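Local coordinates for protein alpha-fucosidase GH29 (Fusarium graminearum, PDB 4PSR) that hydrolyses alpha-L-fucosides as a family 29 glycoside hydrolase, releasing L-fucose, with a TIM barrel as its catalytic fold, at residues G100-P105 and M346-L351; E213-V218 and A254-R259; S541-D546 and A567-V572. All blocks are in the same frame, centred on the assembly; numbering follows the deposited sequence.

Contact 1 of 3, residues G100-P105 and M346-L351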
ATOM      1  N   GLY A 100      28.142 -20.712  -7.145  1.00 19.97           N
ATOM      2  CA  GLY A 100      27.771 -21.548  -8.266  1.00 20.32           C
ATOM      3  C   GLY A 100      26.285 -21.769  -8.468  1.00 25.89           C
ATOM      4  O   GLY A 100      25.887 -22.464  -9.408  1.00 27.19           O
ATOM      5  N   GLY A 101      25.458 -21.181  -7.601  1.00 18.42           N
ATOM      6  CA  GLY A 101      24.013 -21.338  -7.707  1.00 19.36           C
ATOM      7  C   GLY A 101      23.318 -20.267  -8.540  1.00 17.34           C
ATOM      8  O   GLY A 101      23.956 -19.521  -9.295  1.00 19.97           O
ATOM      9  N   GLU A 102      21.992 -20.199  -8.401  1.00 18.25           N
ATOM     10  CA  GLU A 102      21.146 -19.337  -9.223  1.00 18.70           C
ATOM     11  C   GLU A 102      20.585 -18.146  -8.446  1.00 16.40           C
ATOM     12  O   GLU A 102      20.026 -17.235  -9.051  1.00 17.62           O
ATOM     13  CB  GLU A 102      19.949 -20.133  -9.758  1.00 21.95           C
ATOM     14  CG  GLU A 102      20.305 -21.375 -10.568  1.00 28.60           C
ATOM     15  CD  GLU A 102      20.707 -21.052 -11.987  1.00 57.09           C
ATOM     16  OE1 GLU A 102      19.994 -21.486 -12.919  1.00 70.01           O
ATOM     17  OE2 GLU A 102      21.737 -20.370 -12.173  1.00 57.97           O
ATOM     18  N   PHE A 103      20.727 -18.148  -7.126  1.00 14.57           N
ATOM     19  CA  PHE A 103      20.187 -17.077  -6.301  1.00 13.25           C
ATOM     20  C   PHE A 103      21.155 -15.882  -6.284  1.00 13.65           C
ATOM     21  O   PHE A 103      22.242 -15.959  -5.703  1.00 13.69           O
ATOM     22  CB  PHE A 103      19.890 -17.622  -4.891  1.00 13.67           C
ATOM     23  CG  PHE A 103      19.478 -16.571  -3.879  1.00 11.41           C
ATOM     24  CD1 PHE A 103      18.532 -15.607  -4.176  1.00 12.54           C
ATOM     25  CD2 PHE A 103      20.002 -16.603  -2.600  1.00 12.40           C
ATOM     26  CE1 PHE A 103      18.182 -14.675  -3.202  1.00 11.74           C
ATOM     27  CE2 PHE A 103      19.643 -15.683  -1.658  1.00 11.61           C
ATOM     28  CZ  PHE A 103      18.732 -14.721  -1.948  1.00 13.44           C
ATOM     29  N   ASP A 104      20.731 -14.778  -6.892  1.00 12.85           N
ATOM     30  CA  ASP A 104      21.573 -13.590  -7.040  1.00 12.02           C
ATOM     31  C   ASP A 104      20.865 -12.392  -6.396  1.00 13.03           C
ATOM     32  O   ASP A 104      20.245 -11.575  -7.076  1.00 12.39           O
ATOM     33  CB  ASP A 104      21.828 -13.319  -8.515  1.00 14.07           C
ATOM     34  CG  ASP A 104      22.923 -12.277  -8.762  1.00 15.43           C
ATOM     35  OD1 ASP A 104      23.308 -11.523  -7.841  1.00 18.55           O
ATOM     36  OD2 ASP A 104      23.350 -12.200  -9.947  1.00 22.02           O
ATOM     37  N   PRO A 105      20.909 -12.313  -5.060  1.00 12.73           N
ATOM     38  CA  PRO A 105      20.163 -11.233  -4.419  1.00 12.98           C
ATOM     39  C   PRO A 105      20.649  -9.831  -4.823  1.00 13.59           C
ATOM     40  O   PRO A 105      19.840  -8.914  -4.917  1.00 13.10           O
ATOM     41  CB  PRO A 105      20.356 -11.508  -2.927  1.00 14.14           C
ATOM     42  CG  PRO A 105      21.562 -12.340  -2.845  1.00 11.98           C
ATOM     43  CD  PRO A 105      21.548 -13.194  -4.071  1.00 12.76           C
ATOM     44  N   MET A 346      11.204 -17.412  -7.969  1.00 10.81           N
ATOM     45  CA  MET A 346      11.077 -18.862  -7.906  1.00 13.16           C
ATOM     46  C   MET A 346      11.744 -19.421  -6.668  1.00 11.68           C
ATOM     47  O   MET A 346      12.515 -18.733  -5.993  1.00 11.84           O
ATOM     48  CB  MET A 346      11.691 -19.495  -9.156  1.00 15.15           C
ATOM     49  CG  MET A 346      11.100 -18.940 -10.414  1.00 11.48           C
ATOM     50  SD  MET A 346      11.464 -19.925 -11.917  1.00 22.96           S
ATOM     51  CE  MET A 346      13.227 -19.982 -11.900  1.00 31.34           C
ATOM     52  N   ALA A 347      11.411 -20.660  -6.314  1.00 11.50           N
ATOM     53  CA  ALA A 347      11.956 -21.260  -5.112  1.00 10.82           C
ATOM     54  C   ALA A 347      13.486 -21.231  -5.056  1.00 11.95           C
ATOM     55  O   ALA A 347      14.073 -21.096  -3.987  1.00 14.68           O
ATOM     56  CB  ALA A 347      11.443 -22.702  -4.928  1.00 16.10           C
ATOM     57  N   ASN A 348      14.104 -21.343  -6.224  1.00 11.22           N
ATOM     58  CA  ASN A 348      15.573 -21.326  -6.330  1.00 13.22           C
ATOM     59  C   ASN A 348      16.190 -19.930  -6.229  1.00 13.87           C
ATOM     60  O   ASN A 348      17.407 -19.798  -6.239  1.00 15.14           O
ATOM     61  CB  ASN A 348      16.039 -22.034  -7.611  1.00 12.92           C
ATOM     62  CG  ASN A 348      15.666 -21.294  -8.879  1.00 14.96           C
ATOM     63  OD1 ASN A 348      15.048 -20.224  -8.849  1.00 13.47           O
ATOM     64  ND2 ASN A 348      16.085 -21.840 -10.023  1.00 19.27           N
ATOM     65  N   GLY A 349      15.370 -18.878  -6.165  1.00 11.99           N
ATOM     66  CA  GLY A 349      15.855 -17.519  -6.006  1.00 11.89           C
ATOM     67  C   GLY A 349      15.915 -16.714  -7.273  1.00 14.09           C
ATOM     68  O   GLY A 349      16.292 -15.548  -7.229  1.00 14.48           O
ATOM     69  N   VAL A 350      15.569 -17.308  -8.407  1.00 12.74           N
ATOM     70  CA  VAL A 350      15.569 -16.611  -9.694  1.00 13.05           C
ATOM     71  C   VAL A 350      14.326 -15.748  -9.853  1.00 13.72           C
ATOM     72  O   VAL A 350      13.214 -16.216  -9.571  1.00 12.27           O
ATOM     73  CB  VAL A 350      15.584 -17.627 -10.813  1.00 15.14           C
ATOM     74  CG1 VAL A 350      15.284 -16.992 -12.157  1.00 18.09           C
ATOM     75  CG2 VAL A 350      16.956 -18.343 -10.833  1.00 17.14           C
ATOM     76  N   LEU A 351      14.497 -14.505 -10.266  1.00 12.88           N
ATOM     77  CA  LEU A 351      13.376 -13.636 -10.605  1.00 12.08           C
ATOM     78  C   LEU A 351      13.031 -13.777 -12.090  1.00 12.79           C
ATOM     79  O   LEU A 351      13.849 -13.421 -12.950  1.00 13.21           O
ATOM     80  CB  LEU A 351      13.716 -12.168 -10.263  1.00 13.45           C
ATOM     81  CG  LEU A 351      12.594 -11.159 -10.455  1.00 13.07           C
ATOM     82  CD1 LEU A 351      11.424 -11.492  -9.532  1.00 13.74           C
ATOM     83  CD2 LEU A 351      13.075  -9.742 -10.150  1.00 13.62           C
TER
HETATM   84  O   HOH W   1      18.477 -14.765  -8.595  1.00 18.11           O
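E102 and F103 meet N348, G349 and V350 where two TIM-barrel loops come together, one before helix 105-114, the other after the last barrel strand, 337-343. E102 makes the first touch with its CB, which lies 3.6 Å from V350 CG2. V350 is itself held by an Asx turn, its N donating to N348 OD1 at 3.0 Å from above the carbonyl plane. F103 then meets the last two residues of the type I turn from M346 to G349. Its CB reaches N348 O, and its CG stands anti to the backbone N (chi1 173°), with CD1 of the ring 3.8 Å from G349 CA. Here G349, at a positive phi of 100°, has no side chain to stand in the ring's way. W35 adds a second ring beside F103. D104 is the N-cap of helix 105-114, its OD1 accepting from A107 N, while its own N donates to a water. That water donates in turn to E102 O and, at 2.7 Å, to G349 O, a polar bridge between two segments that share no direct hydrogen bond. P105 CD lies over the centre of one face of the F103 ring, 3.6 Å above its plane.

Contact 2 of 3, residues E213-V218 and A254-R259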
ATOM      1  N   GLU A 213      13.127  -9.247  17.989  1.00 11.24           N
ATOM      2  CA  GLU A 213      14.404  -9.806  17.540  1.00 11.01           C
ATOM      3  C   GLU A 213      14.674  -9.325  16.118  1.00 10.99           C
ATOM      4  O   GLU A 213      15.777  -8.860  15.791  1.00 12.20           O
ATOM      5  CB  GLU A 213      14.364 -11.326  17.594  1.00 13.64           C
ATOM      6  CG  GLU A 213      15.703 -12.020  17.327  1.00 14.88           C
ATOM      7  CD  GLU A 213      15.523 -13.510  17.375  1.00 15.73           C
ATOM      8  OE1 GLU A 213      14.759 -14.013  16.520  1.00 15.06           O
ATOM      9  OE2 GLU A 213      16.020 -14.185  18.324  1.00 19.42           O
ATOM     10  N   MET A 214      13.665  -9.411  15.247  1.00 11.19           N
ATOM     11  CA  MET A 214      13.837  -8.998  13.862  1.00 10.59           C
ATOM     12  C   MET A 214      14.165  -7.514  13.796  1.00 10.30           C
ATOM     13  O   MET A 214      15.058  -7.089  13.050  1.00 11.29           O
ATOM     14  CB  MET A 214      12.566  -9.317  13.033  1.00 11.27           C
ATOM     15  CG  MET A 214      12.574  -8.755  11.584  1.00 12.47           C
ATOM     16  SD  MET A 214      12.146  -7.005  11.476  1.00 11.63           S
ATOM     17  CE  MET A 214      10.413  -7.071  11.948  1.00 11.20           C
ATOM     18  N   LEU A 215      13.481  -6.688  14.572  1.00 10.91           N
ATOM     19  CA  LEU A 215      13.629  -5.249  14.351  1.00 10.54           C
ATOM     20  C   LEU A 215      14.942  -4.719  14.948  1.00 10.42           C
ATOM     21  O   LEU A 215      15.526  -3.776  14.402  1.00 11.90           O
ATOM     22  CB  LEU A 215      12.390  -4.482  14.814  1.00 11.15           C
ATOM     23  CG  LEU A 215      12.112  -4.273  16.309  1.00 11.57           C
ATOM     24  CD1 LEU A 215      12.888  -3.064  16.850  1.00 11.93           C
ATOM     25  CD2 LEU A 215      10.616  -4.116  16.586  1.00 12.11           C
ATOM     26  N   ASP A 216      15.418  -5.342  16.022  1.00 11.53           N
ATOM     27  CA  ASP A 216      16.740  -5.014  16.536  1.00 14.06           C
ATOM     28  C   ASP A 216      17.839  -5.506  15.584  1.00 15.26           C
ATOM     29  O   ASP A 216      18.917  -4.905  15.509  1.00 15.40           O
ATOM     30  CB  ASP A 216      16.954  -5.606  17.940  1.00 14.26           C
ATOM     31  CG  ASP A 216      16.205  -4.857  19.051  1.00 13.83           C
ATOM     32  OD1 ASP A 216      15.911  -3.644  18.919  1.00 16.51           O
ATOM     33  OD2 ASP A 216      15.967  -5.500  20.087  1.00 16.45           O
ATOM     34  N   HIS A 217      17.555  -6.564  14.830  1.00 12.19           N
ATOM     35  CA  HIS A 217      18.532  -7.184  13.916  1.00 11.48           C
ATOM     36  C   HIS A 217      18.751  -6.375  12.644  1.00 11.45           C
ATOM     37  O   HIS A 217      19.875  -6.269  12.166  1.00 14.02           O
ATOM     38  CB  HIS A 217      18.015  -8.589  13.559  1.00 12.62           C
ATOM     39  CG  HIS A 217      18.985  -9.473  12.834  1.00 12.42           C
ATOM     40  ND1 HIS A 217      20.237  -9.782  13.325  1.00 18.66           N
ATOM     41  CD2 HIS A 217      18.819 -10.228  11.722  1.00 13.10           C
ATOM     42  CE1 HIS A 217      20.819 -10.650  12.513  1.00 18.96           C
ATOM     43  NE2 HIS A 217      19.982 -10.933  11.529  1.00 12.99           N
ATOM     44  N   VAL A 218      17.696  -5.791  12.091  1.00 10.59           N
ATOM     45  CA  VAL A 218      17.799  -5.090  10.807  1.00 10.96           C
ATOM     46  C   VAL A 218      17.315  -3.641  10.804  1.00 13.73           C
ATOM     47  O   VAL A 218      17.445  -2.951   9.793  1.00 12.82           O
ATOM     48  CB  VAL A 218      17.156  -5.881   9.618  1.00 11.93           C
ATOM     49  CG1 VAL A 218      17.785  -7.233   9.500  1.00 11.60           C
ATOM     50  CG2 VAL A 218      15.617  -5.973   9.739  1.00 14.10           C
ATOM     51  N   ALA A 254       5.081   0.159  21.456  1.00 12.59           N
ATOM     52  CA  ALA A 254       5.992   0.953  22.279  1.00 11.53           C
ATOM     53  C   ALA A 254       7.468   0.621  22.014  1.00 11.52           C
ATOM     54  O   ALA A 254       8.297   1.522  21.902  1.00 13.15           O
ATOM     55  CB  ALA A 254       5.664   0.803  23.781  1.00 12.33           C
ATOM     56  N   TYR A 255       7.781  -0.675  21.881  1.00 11.15           N
ATOM     57  CA  TYR A 255       9.166  -1.077  21.640  1.00 10.25           C
ATOM     58  C   TYR A 255       9.711  -0.524  20.328  1.00 12.09           C
ATOM     59  O   TYR A 255      10.773   0.088  20.288  1.00 12.83           O
ATOM     60  CB  TYR A 255       9.309  -2.588  21.698  1.00 11.49           C
ATOM     61  CG  TYR A 255      10.731  -3.083  21.759  1.00 13.13           C
ATOM     62  CD1 TYR A 255      11.326  -3.379  22.975  1.00 15.94           C
ATOM     63  CD2 TYR A 255      11.485  -3.269  20.610  1.00 12.98           C
ATOM     64  CE1 TYR A 255      12.618  -3.842  23.053  1.00 18.08           C
ATOM     65  CE2 TYR A 255      12.780  -3.751  20.676  1.00 16.49           C
ATOM     66  CZ  TYR A 255      13.337  -4.028  21.919  1.00 17.92           C
ATOM     67  OH  TYR A 255      14.628  -4.508  22.024  1.00 19.55           O
ATOM     68  N   TYR A 256       8.938  -0.691  19.262  1.00 12.41           N
ATOM     69  CA  TYR A 256       9.360  -0.218  17.958  1.00 11.39           C
ATOM     70  C   TYR A 256       9.442   1.309  17.919  1.00 12.42           C
ATOM     71  O   TYR A 256      10.430   1.859  17.411  1.00 11.09           O
ATOM     72  CB  TYR A 256       8.395  -0.739  16.903  1.00 11.23           C
ATOM     73  CG  TYR A 256       8.800  -0.432  15.461  1.00 11.91           C
ATOM     74  CD1 TYR A 256      10.136  -0.446  15.055  1.00 11.85           C
ATOM     75  CD2 TYR A 256       7.837  -0.160  14.489  1.00 10.43           C
ATOM     76  CE1 TYR A 256      10.494  -0.227  13.718  1.00 11.73           C
ATOM     77  CE2 TYR A 256       8.188   0.073  13.160  1.00 11.27           C
ATOM     78  CZ  TYR A 256       9.512   0.038  12.788  1.00  9.91           C
ATOM     79  OH  TYR A 256       9.823   0.265  11.455  1.00 11.62           O
ATOM     80  N   PHE A 257       8.431   2.011  18.441  1.00 12.14           N
ATOM     81  CA  PHE A 257       8.450   3.468  18.402  1.00 11.76           C
ATOM     82  C   PHE A 257       9.589   4.024  19.278  1.00 13.91           C
ATOM     83  O   PHE A 257      10.222   5.022  18.933  1.00 13.82           O
ATOM     84  CB  PHE A 257       7.083   4.052  18.816  1.00 13.35           C
ATOM     85  CG  PHE A 257       5.941   3.666  17.916  1.00 13.83           C
ATOM     86  CD1 PHE A 257       6.152   3.174  16.632  1.00 14.17           C
ATOM     87  CD2 PHE A 257       4.634   3.813  18.357  1.00 13.57           C
ATOM     88  CE1 PHE A 257       5.076   2.827  15.833  1.00 12.94           C
ATOM     89  CE2 PHE A 257       3.553   3.442  17.567  1.00 12.79           C
ATOM     90  CZ  PHE A 257       3.773   2.981  16.282  1.00 12.41           C
ATOM     91  N   ASN A 258       9.905   3.347  20.381  1.00 12.91           N
ATOM     92  CA  ASN A 258      11.062   3.756  21.188  1.00 13.34           C
ATOM     93  C   ASN A 258      12.381   3.509  20.463  1.00 13.26           C
ATOM     94  O   ASN A 258      13.286   4.332  20.526  1.00 15.38           O
ATOM     95  CB  ASN A 258      11.075   3.042  22.540  1.00 14.55           C
ATOM     96  CG  ASN A 258      10.080   3.628  23.508  1.00 15.70           C
ATOM     97  OD1 ASN A 258       9.795   4.823  23.461  1.00 17.27           O
ATOM     98  ND2 ASN A 258       9.561   2.800  24.407  1.00 16.97           N
ATOM     99  N   ARG A 259      12.499   2.373  19.787  1.00 12.54           N
ATOM    100  CA  ARG A 259      13.715   2.117  19.028  1.00 14.02           C
ATOM    101  C   ARG A 259      13.880   3.158  17.925  1.00 14.59           C
ATOM    102  O   ARG A 259      14.985   3.611  17.668  1.00 13.84           O
ATOM    103  CB  ARG A 259      13.730   0.710  18.437  1.00 12.95           C
ATOM    104  CG  ARG A 259      13.951  -0.404  19.445  1.00 18.85           C
ATOM    105  CD  ARG A 259      15.192  -0.198  20.278  1.00 21.94           C
ATOM    106  NE  ARG A 259      15.666  -1.461  20.845  1.00 25.86           N
ATOM    107  CZ  ARG A 259      16.446  -1.565  21.918  1.00 43.25           C
ATOM    108  NH1 ARG A 259      16.856  -0.479  22.565  1.00 34.32           N
ATOM    109  NH2 ARG A 259      16.815  -2.768  22.346  1.00 43.44           N
TER
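D216 faces Y255 and R259 across two neighbouring helices of the TIM barrel, 200-218 and 246-263, whose segments run almost parallel with axes 10.9 Å apart. Both carboxylate oxygens have a donor from the other helix. OD2 of D216 accepts a hydrogen bond from Y255 OH on its syn lone pair, at 2.6 Å. OD1 is met on its syn side by R259 NE at 2.9 Å, in a salt bridge whose N-H...O angle is a bent 143°. The carboxylate plane is turned 55° from the Y255 ring and by a similar amount from the guanidinium. The arginine also turns back on its own helix, because NH2 gives a weak bond to Y255 OH, which thus accepts from R259 while donating to D216. NH1 of R259 makes a salt bridge with E262 OE1. Beside this polar cluster L215 supplies the apolar part, its CG standing between the backbone N and the carbonyl carbon (chi1 74°). CD1 comes in the plane of the Y255 ring, at the edge, 3.9 Å from CE2, and also touches R259 CG. The other branch, CD2, lies 4.0 Å from Y256 CD1, and both L215 and Y256 rest on I223 of strand 222-225. Y256 OH is instead hydrogen-bonded to P220 O. With two donors, D216 is probably ionised; a charged, hydrogen-bonded network thus joins the helices beside the apolar contacts of L215.

Contact 3 of 3, residues S541-D546 and A567-V572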
ATOM      1  N   SER A 541     -17.091  29.551   5.614  1.00 17.83           N
ATOM      2  CA  SER A 541     -18.147  29.491   4.620  1.00 16.87           C
ATOM      3  C   SER A 541     -18.096  28.140   3.891  1.00 17.10           C
ATOM      4  O   SER A 541     -17.081  27.435   3.923  1.00 17.59           O
ATOM      5  CB  SER A 541     -18.101  30.675   3.631  1.00 21.39           C
ATOM      6  OG  SER A 541     -16.903  30.714   2.864  1.00 21.61           O
ATOM      7  N   ILE A 542     -19.212  27.808   3.260  1.00 19.40           N
ATOM      8  CA  ILE A 542     -19.326  26.591   2.474  1.00 16.98           C
ATOM      9  C   ILE A 542     -20.205  26.861   1.269  1.00 18.48           C
ATOM     10  O   ILE A 542     -21.243  27.543   1.384  1.00 21.84           O
ATOM     11  CB  ILE A 542     -19.912  25.453   3.316  1.00 19.53           C
ATOM     12  CG1 ILE A 542     -20.033  24.160   2.490  1.00 19.17           C
ATOM     13  CG2 ILE A 542     -21.266  25.834   3.891  1.00 21.73           C
ATOM     14  CD1 ILE A 542     -20.297  22.939   3.347  1.00 21.02           C
ATOM     15  N   ARG A 543     -19.793  26.350   0.116  1.00 17.39           N
ATOM     16  CA  ARG A 543     -20.617  26.343  -1.078  1.00 17.01           C
ATOM     17  C   ARG A 543     -21.087  24.913  -1.354  1.00 19.24           C
ATOM     18  O   ARG A 543     -20.264  24.007  -1.567  1.00 17.10           O
ATOM     19  CB  ARG A 543     -19.866  26.869  -2.286  1.00 16.83           C
ATOM     20  CG  ARG A 543     -20.781  27.155  -3.461  1.00 23.34           C
ATOM     21  CD  ARG A 543     -20.158  28.180  -4.395  1.00 33.12           C
ATOM     22  NE  ARG A 543     -18.751  27.887  -4.658  1.00 32.78           N
ATOM     23  CZ  ARG A 543     -17.829  28.797  -4.941  1.00 38.29           C
ATOM     24  NH1 ARG A 543     -16.584  28.407  -5.178  1.00 34.89           N
ATOM     25  NH2 ARG A 543     -18.143  30.089  -4.990  1.00 35.42           N
ATOM     26  N   VAL A 544     -22.401  24.725  -1.332  1.00 17.04           N
ATOM     27  CA  VAL A 544     -23.016  23.416  -1.539  1.00 14.85           C
ATOM     28  C   VAL A 544     -23.536  23.374  -2.975  1.00 18.03           C
ATOM     29  O   VAL A 544     -24.225  24.288  -3.438  1.00 17.95           O
ATOM     30  CB  VAL A 544     -24.165  23.198  -0.541  1.00 15.53           C
ATOM     31  CG1 VAL A 544     -24.886  21.864  -0.825  1.00 15.59           C
ATOM     32  CG2 VAL A 544     -23.667  23.247   0.906  1.00 17.63           C
ATOM     33  N   SER A 545     -23.201  22.333  -3.725  1.00 18.18           N
ATOM     34  CA  SER A 545     -23.640  22.247  -5.105  1.00 16.13           C
ATOM     35  C   SER A 545     -25.138  21.987  -5.218  1.00 15.57           C
ATOM     36  O   SER A 545     -25.778  21.488  -4.287  1.00 16.83           O
ATOM     37  CB  SER A 545     -22.876  21.128  -5.831  1.00 19.77           C
ATOM     38  OG  SER A 545     -21.484  21.372  -5.784  1.00 22.11           O
ATOM     39  N   ASP A 546     -25.691  22.342  -6.371  1.00 19.26           N
ATOM     40  CA  ASP A 546     -27.061  21.968  -6.717  1.00 18.18           C
ATOM     41  C   ASP A 546     -27.182  20.457  -6.586  1.00 19.90           C
ATOM     42  O   ASP A 546     -26.202  19.740  -6.784  1.00 19.48           O
ATOM     43  CB  ASP A 546     -27.383  22.381  -8.150  1.00 22.65           C
ATOM     44  CG  ASP A 546     -27.681  23.869  -8.287  1.00 21.78           C
ATOM     45  OD1 ASP A 546     -27.777  24.563  -7.260  1.00 20.10           O
ATOM     46  OD2 ASP A 546     -27.853  24.296  -9.437  1.00 23.95           O
ATOM     47  N   ALA A 567     -28.366  23.723  -1.322  1.00 18.32           N
ATOM     48  CA  ALA A 567     -27.528  24.283  -2.375  1.00 17.21           C
ATOM     49  C   ALA A 567     -27.373  25.800  -2.251  1.00 21.73           C
ATOM     50  O   ALA A 567     -28.353  26.516  -2.010  1.00 20.70           O
ATOM     51  CB  ALA A 567     -28.086  23.938  -3.727  1.00 17.33           C
ATOM     52  N   GLY A 568     -26.139  26.274  -2.418  1.00 18.29           N
ATOM     53  CA  GLY A 568     -25.826  27.694  -2.366  1.00 20.65           C
ATOM     54  C   GLY A 568     -24.618  27.966  -1.500  1.00 23.61           C
ATOM     55  O   GLY A 568     -23.979  27.047  -0.991  1.00 21.47           O
ATOM     56  N   GLU A 569     -24.326  29.251  -1.313  1.00 20.84           N
ATOM     57  CA  GLU A 569     -23.268  29.689  -0.423  1.00 20.45           C
ATOM     58  C   GLU A 569     -23.818  30.059   0.954  1.00 18.93           C
ATOM     59  O   GLU A 569     -24.878  30.698   1.064  1.00 25.27           O
ATOM     60  CB  GLU A 569     -22.556  30.885  -1.044  1.00 21.46           C
ATOM     61  CG  GLU A 569     -21.968  30.579  -2.400  1.00 25.00           C
ATOM     62  CD  GLU A 569     -21.255  31.765  -3.029  1.00 44.11           C
ATOM     63  OE1 GLU A 569     -21.197  32.840  -2.394  1.00 30.66           O
ATOM     64  OE2 GLU A 569     -20.762  31.611  -4.168  1.00 29.93           O
ATOM     65  N   HIS A 570     -23.087  29.683   1.999  1.00 19.40           N
ATOM     66  CA  HIS A 570     -23.498  29.890   3.387  1.00 18.18           C
ATOM     67  C   HIS A 570     -22.336  30.308   4.266  1.00 27.55           C
ATOM     68  O   HIS A 570     -21.271  29.704   4.211  1.00 19.09           O
ATOM     69  CB  HIS A 570     -24.035  28.593   3.996  1.00 23.42           C
ATOM     70  CG  HIS A 570     -25.157  27.981   3.228  1.00 23.31           C
ATOM     71  ND1 HIS A 570     -26.475  28.322   3.439  1.00 25.17           N
ATOM     72  CD2 HIS A 570     -25.163  27.048   2.244  1.00 23.45           C
ATOM     73  CE1 HIS A 570     -27.243  27.629   2.617  1.00 25.17           C
ATOM     74  NE2 HIS A 570     -26.471  26.846   1.884  1.00 26.44           N
ATOM     75  N   GLU A 571     -22.548  31.284   5.145  1.00 24.52           N
ATOM     76  CA  GLU A 571     -21.547  31.589   6.158  1.00 22.12           C
ATOM     77  C   GLU A 571     -21.599  30.580   7.288  1.00 21.71           C
ATOM     78  O   GLU A 571     -22.668  30.053   7.594  1.00 27.12           O
ATOM     79  CB  GLU A 571     -21.766  32.986   6.726  1.00 31.01           C
ATOM     80  CG  GLU A 571     -21.351  34.075   5.779  1.00 35.54           C
ATOM     81  CD  GLU A 571     -21.321  35.437   6.446  1.00 65.03           C
ATOM     82  OE1 GLU A 571     -21.783  36.413   5.819  1.00 69.73           O
ATOM     83  OE2 GLU A 571     -20.826  35.530   7.594  1.00 57.42           O
ATOM     84  N   VAL A 572     -20.450  30.354   7.924  1.00 23.32           N
ATOM     85  CA  VAL A 572     -20.292  29.387   9.002  1.00 19.57           C
ATOM     86  C   VAL A 572     -19.572  30.088  10.140  1.00 25.75           C
ATOM     87  O   VAL A 572     -18.563  30.755   9.917  1.00 24.36           O
ATOM     88  CB  VAL A 572     -19.434  28.166   8.516  1.00 20.08           C
ATOM     89  CG1 VAL A 572     -19.193  27.199   9.642  1.00 20.97           C
ATOM     90  CG2 VAL A 572     -20.102  27.473   7.343  1.00 25.86           C
TER
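An antiparallel strand pair at the margin of a four-stranded sheet brings I542, R543 and V544 against G568, E569 and H570, with strand 568-571 the outermost within the chain. The segment axes lie 4.7 Å apart, their directions 163° from each other. I542 with H570 and V544 with G568 are the hydrogen-bonded pairs, each closed by two backbone bonds, of which V544 N to G568 O is 2.8 Å. The intervening R543-E569 is a non-hydrogen-bonded pair, and the CA of R543 makes a C-H...O contact with G568 O.

On one face of the sheet, R543 and E569 lie side by side and point the same way. A bend at chi3 (45°) places R543 NE off the extended line, and NH2 reaches E569 OE2 at 3.1 Å in a salt bridge. The oxygen sits near the guanidinium plane, but the nitrogen approaches it from above the carboxylate, 49° out of plane. Below the charges the aliphatic parts also touch, R543 CD being 3.6 Å from E569 CG. S541, on the same face, has its OG bonded to K509 O and A512 N.

On the opposite face I542, V544 and H570 turn to a second four-stranded sheet. I542 CG2 lies 3.9 Å from H570 CB; V572, just past the strand, adds its CG2 to I542 CG2 at 4.0 Å, while V544 CG1 rests on A567 CA at 3.9 Å. H570 NE2 is bonded to S566 O, just before its segment. I542 and V544 meet A550 of strand 548-553, and I542 and H570 meet L565 of strand 562-565, both in that second sheet. Apolar groups thus lie between the sheets, and the strand order, with 568-571 exchanged into the sheet of the preceding motif, is consistent with the paired Greek keys of a beta-gamma-crystallin-like domain.

How the contacts relate
Contacts 1 and 2 belong to the TIM barrel and contact 3 to a C-terminal pair of antiparallel sheets. Along the chain contact 1 opens first and closes last of the barrel pair, its segments lying before strand 119-125 and after strand 337-343, and contact 2 falls within that span; contact 3 follows both. The centres of contacts 1 and 2 are about 29 Å apart, and their nearest atoms about 13 Å. Contact 3 is farther off, its centre about 61 Å from that of contact 1, across the chain's centre, and about 49 Å from that of contact 2. A loop-loop, a helix-helix and a strand-strand contact thus lie at separate places, two within the catalytic barrel and one well away from it.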